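Local coordinates for putative rhamnosidase (Streptomyces avermitilis, PDB 3W5M), which hydrolyses terminal alpha-L-rhamnose from flavonoid glycosides such as naringin, rutin and hesperidin and from gum arabic, and carries a calcium-dependent L-rhamnose-binding module, at residues P935-A938 against G939-V943; D712-V715 against L716-L720; T438-A441 against R442-T445. One frame throughout, in Å; residues are numbered along the deposited sequence.

Contact 1: residues P935-A938 against G939-V943; sequences PGRA and GYRQV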
loop_
_atom_site.group_PDB
_atom_site.type_symbol
_atom_site.label_atom_id
_atom_site.label_comp_id
_atom_site.label_asym_id
_atom_site.label_seq_id
_atom_site.Cartn_x
_atom_site.Cartn_y
_atom_site.Cartn_z
ATOM N N PRO A 935 -12.232 23.541 -3.829
ATOM C CA PRO A 935 -13.694 23.401 -3.973
ATOM C C PRO A 935 -14.471 24.424 -3.132
ATOM O O PRO A 935 -14.340 24.431 -1.917
ATOM C CB PRO A 935 -13.957 21.981 -3.483
ATOM C CG PRO A 935 -12.832 21.669 -2.547
ATOM C CD PRO A 935 -11.642 22.486 -2.972
ATOM N N GLY A 936 -15.264 25.275 -3.785
ATOM C CA GLY A 936 -16.201 26.174 -3.085
ATOM C C GLY A 936 -17.427 25.446 -2.558
ATOM O O GLY A 936 -17.961 25.775 -1.491
ATOM N N ARG A 937 -17.890 24.461 -3.316
ATOM C CA ARG A 937 -18.879 23.518 -2.821
ATOM C C ARG A 937 -18.311 22.114 -3.028
ATOM O O ARG A 937 -17.469 21.913 -3.904
ATOM C CB ARG A 937 -20.209 23.650 -3.571
ATOM C CG ARG A 937 -21.022 24.899 -3.224
ATOM C CD ARG A 937 -22.312 24.949 -4.052
ATOM N NE ARG A 937 -23.079 23.696 -3.942
ATOM C CZ ARG A 937 -23.935 23.229 -4.852
ATOM N NH1 ARG A 937 -24.177 23.893 -5.981
ATOM N NH2 ARG A 937 -24.551 22.081 -4.628
ATOM N N ALA A 938 -18.774 21.158 -2.228
ATOM C CA ALA A 938 -18.242 19.807 -2.246
ATOM C C ALA A 938 -18.250 19.226 -3.649
ATOM O O ALA A 938 -19.214 19.394 -4.427
ATOM C CB ALA A 938 -18.989 18.904 -1.288
ATOM N N GLY A 939 -17.145 18.577 -3.984
ATOM C CA GLY A 939 -16.995 17.949 -5.291
ATOM C C GLY A 939 -16.765 18.922 -6.426
ATOM O O GLY A 939 -16.880 18.541 -7.590
ATOM N N TYR A 940 -16.426 20.179 -6.110
ATOM C CA TYR A 940 -16.148 21.208 -7.123
ATOM C C TYR A 940 -17.377 21.594 -7.964
ATOM O O TYR A 940 -17.229 22.079 -9.098
ATOM C CB TYR A 940 -14.975 20.825 -8.039
ATOM C CG TYR A 940 -13.668 20.725 -7.318
ATOM C CD1 TYR A 940 -13.328 19.578 -6.594
ATOM C CD2 TYR A 940 -12.765 21.796 -7.343
ATOM C CE1 TYR A 940 -12.123 19.497 -5.895
ATOM C CE2 TYR A 940 -11.560 21.727 -6.662
ATOM C CZ TYR A 940 -11.242 20.587 -5.941
ATOM O OH TYR A 940 -10.031 20.541 -5.263
ATOM N N ARG A 941 -18.572 21.379 -7.416
ATOM C CA ARG A 941 -19.796 21.917 -8.018
ATOM C C ARG A 941 -19.656 23.429 -8.208
ATOM O O ARG A 941 -20.195 24.003 -9.160
ATOM C CB ARG A 941 -21.019 21.607 -7.148
ATOM C CG ARG A 941 -22.330 21.754 -7.901
ATOM C CD ARG A 941 -22.236 21.050 -9.250
ATOM N NE ARG A 941 -23.423 21.253 -10.075
ATOM C CZ ARG A 941 -24.556 20.571 -9.939
ATOM N NH1 ARG A 941 -24.680 19.634 -9.006
ATOM N NH2 ARG A 941 -25.575 20.832 -10.738
ATOM N N GLN A 942 -18.954 24.059 -7.273
ATOM C CA GLN A 942 -18.454 25.412 -7.428
ATOM C C GLN A 942 -16.959 25.288 -7.182
ATOM O O GLN A 942 -16.546 24.624 -6.225
ATOM C CB GLN A 942 -19.038 26.379 -6.381
ATOM C CG GLN A 942 -18.625 27.815 -6.647
ATOM C CD GLN A 942 -18.736 28.730 -5.431
ATOM O OE1 GLN A 942 -18.336 28.376 -4.310
ATOM N NE2 GLN A 942 -19.261 29.926 -5.654
ATOM N N VAL A 943 -16.156 25.895 -8.054
ATOM C CA VAL A 943 -14.706 25.947 -7.859
ATOM C C VAL A 943 -14.292 27.375 -7.455
ATOM O O VAL A 943 -14.710 28.349 -8.105
ATOM C CB VAL A 943 -13.925 25.423 -9.104
ATOM C CG1 VAL A 943 -14.246 26.223 -10.354
ATOM C CG2 VAL A 943 -12.425 25.394 -8.858
#

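Contact 2: residues D712-V715 against L716-L720; sequences DRQV and LADAL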
loop_
_atom_site.group_PDB
_atom_site.type_symbol
_atom_site.label_atom_id
_atom_site.label_comp_id
_atom_site.label_asym_id
_atom_site.label_seq_id
_atom_site.Cartn_x
_atom_site.Cartn_y
_atom_site.Cartn_z
ATOM N N ASP A 712 -18.839 12.852 -2.813
ATOM C CA ASP A 712 -19.337 11.489 -2.629
ATOM C C ASP A 712 -20.182 11.359 -1.365
ATOM O O ASP A 712 -19.624 11.172 -0.273
ATOM C CB ASP A 712 -18.151 10.511 -2.548
ATOM C CG ASP A 712 -18.567 9.064 -2.660
ATOM O OD1 ASP A 712 -19.596 8.668 -2.071
ATOM O OD2 ASP A 712 -17.844 8.292 -3.346
ATOM N N ARG A 713 -21.513 11.433 -1.504
ATOM C CA ARG A 713 -22.404 11.370 -0.331
ATOM C C ARG A 713 -22.446 9.978 0.263
ATOM O O ARG A 713 -22.648 9.830 1.444
ATOM C CB ARG A 713 -23.850 11.869 -0.641
ATOM C CG ARG A 713 -23.890 13.342 -1.068
ATOM C CD ARG A 713 -25.266 13.808 -1.544
ATOM N NE ARG A 713 -26.135 14.235 -0.441
ATOM C CZ ARG A 713 -27.124 13.500 0.069
ATOM N NH1 ARG A 713 -27.370 12.292 -0.405
ATOM N NH2 ARG A 713 -27.862 13.964 1.062
ATOM N N GLN A 714 -22.233 8.943 -0.545
ATOM C CA GLN A 714 -22.291 7.592 -0.019
ATOM C C GLN A 714 -21.179 7.312 1.001
ATOM O O GLN A 714 -21.390 6.583 1.973
ATOM C CB GLN A 714 -22.244 6.568 -1.150
ATOM C CG GLN A 714 -22.301 5.130 -0.691
ATOM C CD GLN A 714 -22.424 4.188 -1.876
ATOM O OE1 GLN A 714 -23.516 4.014 -2.416
ATOM N NE2 GLN A 714 -21.305 3.584 -2.296
ATOM N N VAL A 715 -20.014 7.906 0.772
ATOM C CA VAL A 715 -18.890 7.752 1.692
ATOM C C VAL A 715 -19.276 8.308 3.079
ATOM O O VAL A 715 -18.927 7.717 4.090
ATOM C CB VAL A 715 -17.637 8.457 1.145
ATOM C CG1 VAL A 715 -16.579 8.580 2.210
ATOM C CG2 VAL A 715 -17.064 7.639 -0.014
ATOM N N LEU A 716 -20.002 9.422 3.102
ATOM C CA LEU A 716 -20.444 9.988 4.386
ATOM C C LEU A 716 -21.497 9.125 5.057
ATOM O O LEU A 716 -21.409 8.835 6.255
ATOM C CB LEU A 716 -20.981 11.407 4.207
ATOM C CG LEU A 716 -20.059 12.490 3.659
ATOM C CD1 LEU A 716 -20.831 13.797 3.692
ATOM C CD2 LEU A 716 -18.753 12.594 4.459
ATOM N N ALA A 717 -22.501 8.698 4.290
ATOM C CA ALA A 717 -23.534 7.835 4.858
ATOM C C ALA A 717 -22.942 6.552 5.480
ATOM O O ALA A 717 -23.355 6.121 6.545
ATOM C CB ALA A 717 -24.619 7.540 3.824
ATOM N N ASP A 718 -21.936 5.968 4.836
ATOM C CA ASP A 718 -21.369 4.723 5.309
ATOM C C ASP A 718 -20.448 4.917 6.521
ATOM O O ASP A 718 -20.220 3.973 7.262
ATOM C CB ASP A 718 -20.579 4.040 4.165
ATOM C CG ASP A 718 -21.488 3.441 3.095
ATOM O OD1 ASP A 718 -22.711 3.263 3.324
ATOM O OD2 ASP A 718 -20.972 3.125 1.998
ATOM N N ALA A 719 -19.945 6.142 6.711
ATOM C CA ALA A 719 -18.974 6.471 7.769
ATOM C C ALA A 719 -19.700 6.970 9.015
ATOM O O ALA A 719 -19.247 6.739 10.128
ATOM C CB ALA A 719 -18.003 7.545 7.285
ATOM N N LEU A 720 -20.852 7.609 8.835
ATOM C CA LEU A 720 -21.441 8.345 9.978
ATOM C C LEU A 720 -21.713 7.513 11.255
ATOM O O LEU A 720 -21.344 7.965 12.329
ATOM C CB LEU A 720 -22.620 9.265 9.553
ATOM C CG LEU A 720 -23.086 10.285 10.604
ATOM C CD1 LEU A 720 -21.969 11.230 11.041
ATOM C CD2 LEU A 720 -24.300 11.060 10.092
#

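Contact 3: residues T438-A441 against R442-T445; sequences TYDA and RKET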
loop_
_atom_site.group_PDB
_atom_site.type_symbol
_atom_site.label_atom_id
_atom_site.label_comp_id
_atom_site.label_asym_id
_atom_site.label_seq_id
_atom_site.Cartn_x
_atom_site.Cartn_y
_atom_site.Cartn_z
ATOM N N THR A 438 12.907 -15.793 -4.104
ATOM C CA THR A 438 14.046 -16.622 -4.490
ATOM C C THR A 438 13.503 -17.522 -5.572
ATOM O O THR A 438 12.493 -18.188 -5.379
ATOM C CB THR A 438 14.574 -17.404 -3.270
ATOM O OG1 THR A 438 14.986 -16.472 -2.265
ATOM C CG2 THR A 438 15.771 -18.297 -3.642
ATOM N N TYR A 439 14.160 -17.533 -6.737
ATOM C CA TYR A 439 13.639 -18.212 -7.900
ATOM C C TYR A 439 14.794 -19.016 -8.491
ATOM O O TYR A 439 15.866 -18.455 -8.713
ATOM C CB TYR A 439 13.209 -17.176 -8.944
ATOM C CG TYR A 439 12.506 -17.699 -10.197
ATOM C CD1 TYR A 439 13.227 -18.294 -11.243
ATOM C CD2 TYR A 439 11.100 -17.562 -10.353
ATOM C CE1 TYR A 439 12.593 -18.731 -12.390
ATOM C CE2 TYR A 439 10.455 -17.998 -11.507
ATOM C CZ TYR A 439 11.218 -18.594 -12.521
ATOM O OH TYR A 439 10.616 -19.077 -13.658
ATOM N N ASP A 440 14.570 -20.298 -8.737
ATOM C CA ASP A 440 15.582 -21.165 -9.367
ATOM C C ASP A 440 15.043 -21.634 -10.730
ATOM O O ASP A 440 14.111 -22.445 -10.817
ATOM C CB ASP A 440 15.919 -22.306 -8.401
ATOM C CG ASP A 440 17.074 -23.222 -8.893
ATOM O OD1 ASP A 440 17.504 -23.112 -10.065
ATOM O OD2 ASP A 440 17.513 -24.061 -8.075
ATOM N N ALA A 441 15.610 -21.100 -11.813
ATOM C CA ALA A 441 15.075 -21.337 -13.163
ATOM C C ALA A 441 15.265 -22.787 -13.588
ATOM O O ALA A 441 14.604 -23.264 -14.513
ATOM C CB ALA A 441 15.696 -20.368 -14.192
ATOM N N ARG A 442 16.139 -23.488 -12.885
ATOM C CA ARG A 442 16.343 -24.913 -13.168
ATOM C C ARG A 442 15.147 -25.742 -12.764
ATOM O O ARG A 442 14.953 -26.849 -13.271
ATOM C CB ARG A 442 17.564 -25.412 -12.456
ATOM C CG ARG A 442 18.845 -24.830 -13.072
ATOM C CD ARG A 442 20.040 -25.159 -12.217
ATOM N NE ARG A 442 19.787 -24.810 -10.836
ATOM C CZ ARG A 442 20.630 -25.038 -9.851
ATOM N NH1 ARG A 442 21.790 -25.625 -10.096
ATOM N NH2 ARG A 442 20.319 -24.686 -8.618
ATOM N N LYS A 443 14.342 -25.184 -11.864
ATOM C CA LYS A 443 13.181 -25.879 -11.343
ATOM C C LYS A 443 11.914 -25.538 -12.125
ATOM O O LYS A 443 10.810 -25.910 -11.701
ATOM C CB LYS A 443 13.015 -25.580 -9.858
ATOM C CG LYS A 443 14.079 -26.208 -8.977
ATOM C CD LYS A 443 13.914 -25.790 -7.525
ATOM C CE LYS A 443 14.887 -26.562 -6.629
ATOM N NZ LYS A 443 15.014 -26.072 -5.207
ATOM N N GLU A 444 12.059 -24.836 -13.245
ATOM C CA GLU A 444 10.937 -24.577 -14.137
ATOM C C GLU A 444 10.356 -25.890 -14.686
ATOM O O GLU A 444 11.078 -26.863 -14.898
ATOM C CB GLU A 444 11.335 -23.644 -15.278
ATOM C CG GLU A 444 11.348 -22.178 -14.845
ATOM C CD GLU A 444 11.965 -21.237 -15.867
ATOM O OE1 GLU A 444 12.304 -21.699 -16.990
ATOM O OE2 GLU A 444 12.105 -20.033 -15.542
ATOM N N THR A 445 9.045 -25.904 -14.895
ATOM C CA THR A 445 8.369 -27.072 -15.463
ATOM C C THR A 445 7.743 -26.593 -16.761
ATOM O O THR A 445 6.565 -26.235 -16.828
ATOM C CB THR A 445 7.328 -27.666 -14.469
ATOM O OG1 THR A 445 6.408 -26.631 -14.104
ATOM C CG2 THR A 445 8.007 -28.149 -13.221
HETATM O O HOH W 1 16.991 -23.924 -5.427
#

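Contact 1: residues P935-A938 against G939-V943
Pro-935 lies flat over one face of the Tyr-940 ring, a CH-pi contact in which Pro-935 CB stands 3.7 Å from the ring centroid and only 3° off its normal. The proline reaches past the ring centre to the phenol end, where its CD is 3.4 Å from Tyr-940 OH. With CG anti to its carbonyl carbon (chi1 -65°), Tyr-940 swings its ring back beneath the proline. Replacing Tyr-940 by alanine removes the ring and is likely to leave Pro-935 without its CH-pi partner and open a gap beside Phe-960.

Three backbone bonds fix the loop. Gln-942 O is gripped twice, by Gly-936 N at 2.8 Å and by Arg-937 N at 3.2 Å, both arriving from the same face of its carbonyl plane. Two successive N-H groups facing one carbonyl give the form of a classic beta bulge. Tyr-940 N then donates to Arg-937 O at 3.0 Å, closing a type II turn with Gly-939, at positive phi, in its third position.

Gln-942 OE1 comes within 3.3 Å of Gly-936 CA. The Arg-937 and Gln-942 side chains cross at about a right angle, Arg-937 CG lying 4.0 Å from Gln-942 CB. Arg-941 runs beside Arg-937, pointing the same way, and its CG lies over one face of the guanidinium, 3.4 Å from Arg-937 NH1.

The hairpin joins strand 934-935 to strand 942-945, which runs beside strand 989-995 through bonds from Val-943 to Thr-989 and Glu-991. Ala-938 leans on Tyr-707 and Gln-708 of helix 698-710, which ties this C-terminal beta domain to the helical domain.

Contact 2: residues D712-V715 against L716-L720
Arg-713 O receives Ala-717 N at 3.1 Å, the first of three i to i+4 bonds at the start of helix 713-732. Asp-718 N donates to Gln-714 O at 3.0 Å, and Ala-719 N makes a weak bond to Val-715 O, bent to 124° at its hydrogen. Leu-716 O takes up the following turn by accepting from both Ala-719 N and Leu-720 N.

The tightly packed flank is the buried one, where Val-715, Leu-716 and Ala-719 are covered by other helices. Ala-719 CB sits 3.3 Å from Val-715 O, directed back at the preceding turn, and Leu-716 CB lies 3.6 Å from Arg-713 O. Asp-712, the N-cap, turns its carboxylate over the helix start with CG anti to the backbone N (chi1 -167°). Its OD1 takes Val-715 N at 3.0 Å from above the carboxylate plane, satisfying an N-H that has no earlier helical carbonyl. Arg-26 NH1 forms a salt bridge with the same oxygen and Tyr-13 OH a hydrogen bond with OD2, so the buried acid has partners for both oxygens.

The flank of Gln-714 and Asp-718 is more exposed to solvent. Asp-718 leans back over the preceding turn, its CG 3.3 Å from Gln-714 O, and also touches Arg-669 of helix 658-671; no bond joins the polar ends of the two side chains. Arg-713 takes a different direction, packing on Tyr-707 and donating through NH2 to Glu-777 O.

This helix belongs to the (alpha/alpha)6-barrel. Val-715 and Ala-719 rest on Pro-703 of helix 698-710, Leu-716 on Tyr-707 of that helix and Met-774 of helix 756-777, and Val-715 also on Thr-662 of helix 658-671, while Asp-712 meets the N-terminal immunoglobulin-like domain.

Contact 3: residues T438-A441 against R442-T445
An Asx turn ends strand 436-440: Asp-440 OD1 accepts the backbone N of Arg-442, two residues on, at 3.2 Å, reached from above the carboxylate plane. The same oxygen takes Arg-442 NE at 2.9 Å on its syn lone pair, and the bond is nearly straight (165°). Arg-442 NH2 meets the other oxygen, OD2, also at 2.9 Å, completing a side-on salt bridge in which both acceptors lie close to the guanidinium plane. Carboxylate and guanidinium are nevertheless turned 34° apart, consistent with OD1 also serving the backbone N of Arg-442. The bend of Arg-442 at chi3 (-50°) curls its end back onto an acid only two residues earlier.

OD2 has a further partner in a water, which donates to it at 2.7 Å and accepts from Lys-443 NZ. The ammonium, with NZ 4.3 Å from Asp-440 OD2, is thus linked to the acid through the water, and its nearby positive charge would probably help stabilise the carboxylate. Three donors and a water therefore hold this group, which would probably favour its ionised form.

The backbone beneath forms a short 3-10 turn. Lys-443 N donates to Asp-440 O at 2.9 Å and Glu-444 N to Ala-441 O at 3.2 Å, two successive i to i+3 bonds. Before the turn, strand 436-440 runs antiparallel to strand 428-432 and parallel to strand 548-552, a strand of the concanavalin-like domain; Ala-441 prolongs the latter pairing with a backbone bond to Thr-552.

On the far side of the turn, Tyr-439 OH donates to Glu-444 OE2 at 2.6 Å, approaching on the anti side. The carboxylate stands across the ring edge, and its other oxygen, OE1, forms a salt bridge with Lys-554 NZ.

In the fold
Contacts 1 and 2 are neighbours: their centres are about 17 Å apart and their nearest atoms about 6 Å, without touching. Helix 698-710 bridges them, since Tyr-707 meets Ala-938 of contact 1 as well as Arg-713 and Leu-716 of contact 2. Contact 3 lies on the opposite side of the chain's centre, its own centre about 55 Å from that of contact 1 and 48 Å from that of contact 2. All three lie away from the rhamnose sites and from the calcium ion of the CBM67 module. Contact 2 nevertheless belongs to the helical domain that carries Glu-636 and Glu-895, the inferred proton donor and acceptor.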